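Local structure of UPF0141 protein yjdB (Campylobacter jejuni subsp. jejuni HB93-13, 4TN0) at residues Asn41-Tyr46 against Asn195-Thr200. The protein is the periplasmic catalytic domain of EptC, a zinc-binding enzyme of the alkaline phosphatase-like fold that probably transfers phosphoethanolamine to cell-surface acceptors. Numbering follows the deposited sequence.
Sequences NDTNFY and NTLLYT
Backbone comes close to backbone where the type I turn Asp42-Phe45, in the loop between strands 18-24 and 53-59, rests on helix 186-211: the CA atoms of Thr43 and Leu198 are 4.8 Å apart. The tight part lies at Thr43. Its CB sits 4.1 Å from CB of Leu197, the two side chains running alongside each other, and its methyl CG2 meets CB and CD1 of the leucine. A small beta-branched residue suits so close an approach, because one branch can pack while the other bonds: OG1, in the crowded position between backbone N and carbonyl carbon (chi1 53°), is hydrogen-bonded with Asn32 O. The carbonyl O of Thr43 receives a CA-H...O contact from Leu198 (CA to O 3.6 Å, 155° at the hydrogen). With CG anti to its backbone N (chi1 -171°), Leu198 brings its tip, CD1, up against the turn; its forked end lets this one methyl meet the carbonyl O atoms of Asp42 and Thr43 and CB of Phe45.

The looser side is formed by partly exposed residues. Tyr46 crosses Leu198 obliquely, its flat ring setting an edge beside the methyl, CE1 4.0 Å from Leu198 CD1. The Phe45 ring leads away from the helix but backs this tyrosine, CD2 lying over the centre of one face. Away from the helix, Asp42 OD1 accepts a hydrogen bond from Ser34 OG and forms a salt bridge with Lys48 NZ.

No conventional hydrogen bond joins the two segments; packing and the CA-H...O contact join them directly, while hydrogen bonds of Asn41 ND2 with Asp194 OD2 and Asn44 ND2 with Asp201 OD1 tie the loop to the helix just before and after.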
ATOM      1  N   ASN A  41      17.237   3.133 -12.861  1.00 52.20           N
ATOM      2  CA  ASN A  41      17.681   3.417 -11.491  1.00 54.69           C
ATOM      3  C   ASN A  41      17.244   2.307 -10.535  1.00 51.10           C
ATOM      4  O   ASN A  41      16.135   1.798 -10.651  1.00 50.26           O
ATOM      5  CB  ASN A  41      17.151   4.776 -11.006  1.00 48.81           C
ATOM      6  CG  ASN A  41      17.616   5.929 -11.886  1.00 48.88           C
ATOM      7  OD1 ASN A  41      18.754   5.942 -12.348  1.00 51.86           O
ATOM      8  ND2 ASN A  41      16.743   6.908 -12.110  1.00 43.25           N
ATOM      9  N   ASP A  42      18.129   1.898  -9.629  1.00 54.49           N
ATOM     10  CA  ASP A  42      17.813   0.831  -8.673  1.00 54.02           C
ATOM     11  C   ASP A  42      16.947   1.349  -7.528  1.00 54.19           C
ATOM     12  O   ASP A  42      17.437   1.574  -6.412  1.00 55.83           O
ATOM     13  CB  ASP A  42      19.083   0.192  -8.105  1.00 55.92           C
ATOM     14  CG  ASP A  42      18.782  -1.003  -7.211  1.00 65.23           C
ATOM     15  OD1 ASP A  42      17.661  -1.548  -7.302  1.00 64.51           O
ATOM     16  OD2 ASP A  42      19.649  -1.383  -6.392  1.00 71.65           O
ATOM     17  N   THR A  43      15.657   1.516  -7.802  1.00 51.92           N
ATOM     18  CA  THR A  43      14.715   2.111  -6.848  1.00 52.55           C
ATOM     19  C   THR A  43      14.472   1.257  -5.600  1.00 50.49           C
ATOM     20  O   THR A  43      14.025   1.758  -4.564  1.00 44.83           O
ATOM     21  CB  THR A  43      13.363   2.370  -7.506  1.00 44.36           C
ATOM     22  OG1 THR A  43      12.907   1.162  -8.123  1.00 47.10           O
ATOM     23  CG2 THR A  43      13.483   3.466  -8.553  1.00 42.66           C
ATOM     24  N   ASN A  44      14.732  -0.038  -5.712  1.00 51.65           N
ATOM     25  CA  ASN A  44      14.461  -0.952  -4.612  1.00 56.49           C
ATOM     26  C   ASN A  44      15.715  -1.459  -3.903  1.00 59.65           C
ATOM     27  O   ASN A  44      15.776  -2.604  -3.465  1.00 63.10           O
ATOM     28  CB  ASN A  44      13.634  -2.108  -5.135  1.00 51.76           C
ATOM     29  CG  ASN A  44      12.324  -1.649  -5.718  1.00 43.81           C
ATOM     30  OD1 ASN A  44      12.001  -1.945  -6.865  1.00 47.49           O
ATOM     31  ND2 ASN A  44      11.547  -0.935  -4.921  1.00 44.17           N
ATOM     32  N   PHE A  45      16.713  -0.587  -3.822  1.00 63.92           N
ATOM     33  CA  PHE A  45      17.992  -0.850  -3.171  1.00 60.94           C
ATOM     34  C   PHE A  45      17.879  -1.380  -1.730  1.00 64.70           C
ATOM     35  O   PHE A  45      18.637  -2.262  -1.332  1.00 66.37           O
ATOM     36  CB  PHE A  45      18.807   0.432  -3.181  1.00 59.21           C
ATOM     37  CG  PHE A  45      20.117   0.330  -2.478  1.00 61.45           C
ATOM     38  CD1 PHE A  45      21.211  -0.237  -3.114  1.00 59.69           C
ATOM     39  CD2 PHE A  45      20.266   0.811  -1.185  1.00 63.45           C
ATOM     40  CE1 PHE A  45      22.433  -0.322  -2.475  1.00 57.35           C
ATOM     41  CE2 PHE A  45      21.485   0.723  -0.535  1.00 63.75           C
ATOM     42  CZ  PHE A  45      22.571   0.153  -1.184  1.00 64.75           C
ATOM     43  N   TYR A  46      16.937  -0.856  -0.953  1.00 60.10           N
ATOM     44  CA  TYR A  46      16.856  -1.217   0.459  1.00 59.12           C
ATOM     45  C   TYR A  46      16.087  -2.505   0.767  1.00 61.07           C
ATOM     46  O   TYR A  46      16.591  -3.363   1.498  1.00 61.76           O
ATOM     47  CB  TYR A  46      16.250  -0.059   1.239  1.00 56.97           C
ATOM     48  CG  TYR A  46      17.135   1.152   1.214  1.00 60.87           C
ATOM     49  CD1 TYR A  46      16.962   2.143   0.256  1.00 58.97           C
ATOM     50  CD2 TYR A  46      18.174   1.292   2.126  1.00 58.92           C
ATOM     51  CE1 TYR A  46      17.788   3.250   0.222  1.00 60.43           C
ATOM     52  CE2 TYR A  46      19.008   2.403   2.107  1.00 57.62           C
ATOM     53  CZ  TYR A  46      18.814   3.379   1.152  1.00 64.61           C
ATOM     54  OH  TYR A  46      19.640   4.485   1.119  1.00 60.37           O
ATOM     55  N   ASN A 195      13.588   8.860  -7.187  1.00 39.42           N
ATOM     56  CA  ASN A 195      14.035   9.222  -5.847  1.00 40.43           C
ATOM     57  C   ASN A 195      12.918   9.044  -4.834  1.00 40.49           C
ATOM     58  O   ASN A 195      13.163   8.559  -3.734  1.00 44.34           O
ATOM     59  CB  ASN A 195      14.527  10.669  -5.791  1.00 34.54           C
ATOM     60  CG  ASN A 195      15.859  10.861  -6.456  1.00 37.93           C
ATOM     61  OD1 ASN A 195      16.606   9.908  -6.675  1.00 37.28           O
ATOM     62  ND2 ASN A 195      16.164  12.109  -6.798  1.00 40.23           N
ATOM     63  N   THR A 196      11.700   9.442  -5.198  1.00 37.05           N
ATOM     64  CA  THR A 196      10.573   9.308  -4.287  1.00 39.26           C
ATOM     65  C   THR A 196      10.304   7.837  -3.993  1.00 39.89           C
ATOM     66  O   THR A 196       9.901   7.486  -2.891  1.00 40.86           O
ATOM     67  CB  THR A 196       9.276   9.949  -4.844  1.00 40.77           C
ATOM     68  OG1 THR A 196       8.773   9.175  -5.951  1.00 37.99           O
ATOM     69  CG2 THR A 196       9.538  11.330  -5.296  1.00 36.79           C
ATOM     70  N   LEU A 197      10.533   6.981  -4.986  1.00 42.58           N
ATOM     71  CA  LEU A 197      10.355   5.539  -4.813  1.00 39.62           C
ATOM     72  C   LEU A 197      11.429   4.968  -3.878  1.00 46.46           C
ATOM     73  O   LEU A 197      11.147   4.106  -3.034  1.00 47.01           O
ATOM     74  CB  LEU A 197      10.404   4.833  -6.172  1.00 39.21           C
ATOM     75  CG  LEU A 197       9.277   5.123  -7.185  1.00 43.78           C
ATOM     76  CD1 LEU A 197       9.487   4.378  -8.486  1.00 39.67           C
ATOM     77  CD2 LEU A 197       7.901   4.782  -6.608  1.00 41.36           C
ATOM     78  N   LEU A 198      12.659   5.452  -4.054  1.00 44.08           N
ATOM     79  CA  LEU A 198      13.809   5.075  -3.243  1.00 42.75           C
ATOM     80  C   LEU A 198      13.561   5.414  -1.783  1.00 46.15           C
ATOM     81  O   LEU A 198      13.773   4.593  -0.891  1.00 49.59           O
ATOM     82  CB  LEU A 198      15.063   5.786  -3.743  1.00 49.51           C
ATOM     83  CG  LEU A 198      16.400   5.351  -3.153  1.00 51.42           C
ATOM     84  CD1 LEU A 198      16.669   3.897  -3.523  1.00 47.02           C
ATOM     85  CD2 LEU A 198      17.496   6.252  -3.708  1.00 49.25           C
ATOM     86  N   TYR A 199      13.079   6.624  -1.548  1.00 42.62           N
ATOM     87  CA  TYR A 199      12.782   7.056  -0.192  1.00 46.05           C
ATOM     88  C   TYR A 199      11.705   6.174   0.426  1.00 43.60           C
ATOM     89  O   TYR A 199      11.838   5.724   1.554  1.00 46.90           O
ATOM     90  CB  TYR A 199      12.336   8.514  -0.194  1.00 42.68           C
ATOM     91  CG  TYR A 199      12.035   9.105   1.171  1.00 40.15           C
ATOM     92  CD1 TYR A 199      12.927   8.961   2.226  1.00 40.67           C
ATOM     93  CD2 TYR A 199      10.890   9.860   1.381  1.00 35.45           C
ATOM     94  CE1 TYR A 199      12.670   9.536   3.463  1.00 40.66           C
ATOM     95  CE2 TYR A 199      10.616  10.431   2.612  1.00 41.76           C
ATOM     96  CZ  TYR A 199      11.514  10.274   3.649  1.00 41.44           C
ATOM     97  OH  TYR A 199      11.249  10.846   4.867  1.00 41.76           O
ATOM     98  N   THR A 200      10.657   5.895  -0.337  1.00 44.92           N
ATOM     99  CA  THR A 200       9.617   4.983   0.117  1.00 44.22           C
ATOM    100  C   THR A 200      10.205   3.590   0.345  1.00 47.64           C
ATOM    101  O   THR A 200       9.864   2.932   1.324  1.00 53.50           O
ATOM    102  CB  THR A 200       8.447   4.910  -0.879  1.00 40.75           C
ATOM    103  OG1 THR A 200       7.714   6.137  -0.817  1.00 41.28           O
ATOM    104  CG2 THR A 200       7.502   3.766  -0.523  1.00 40.69           C
TER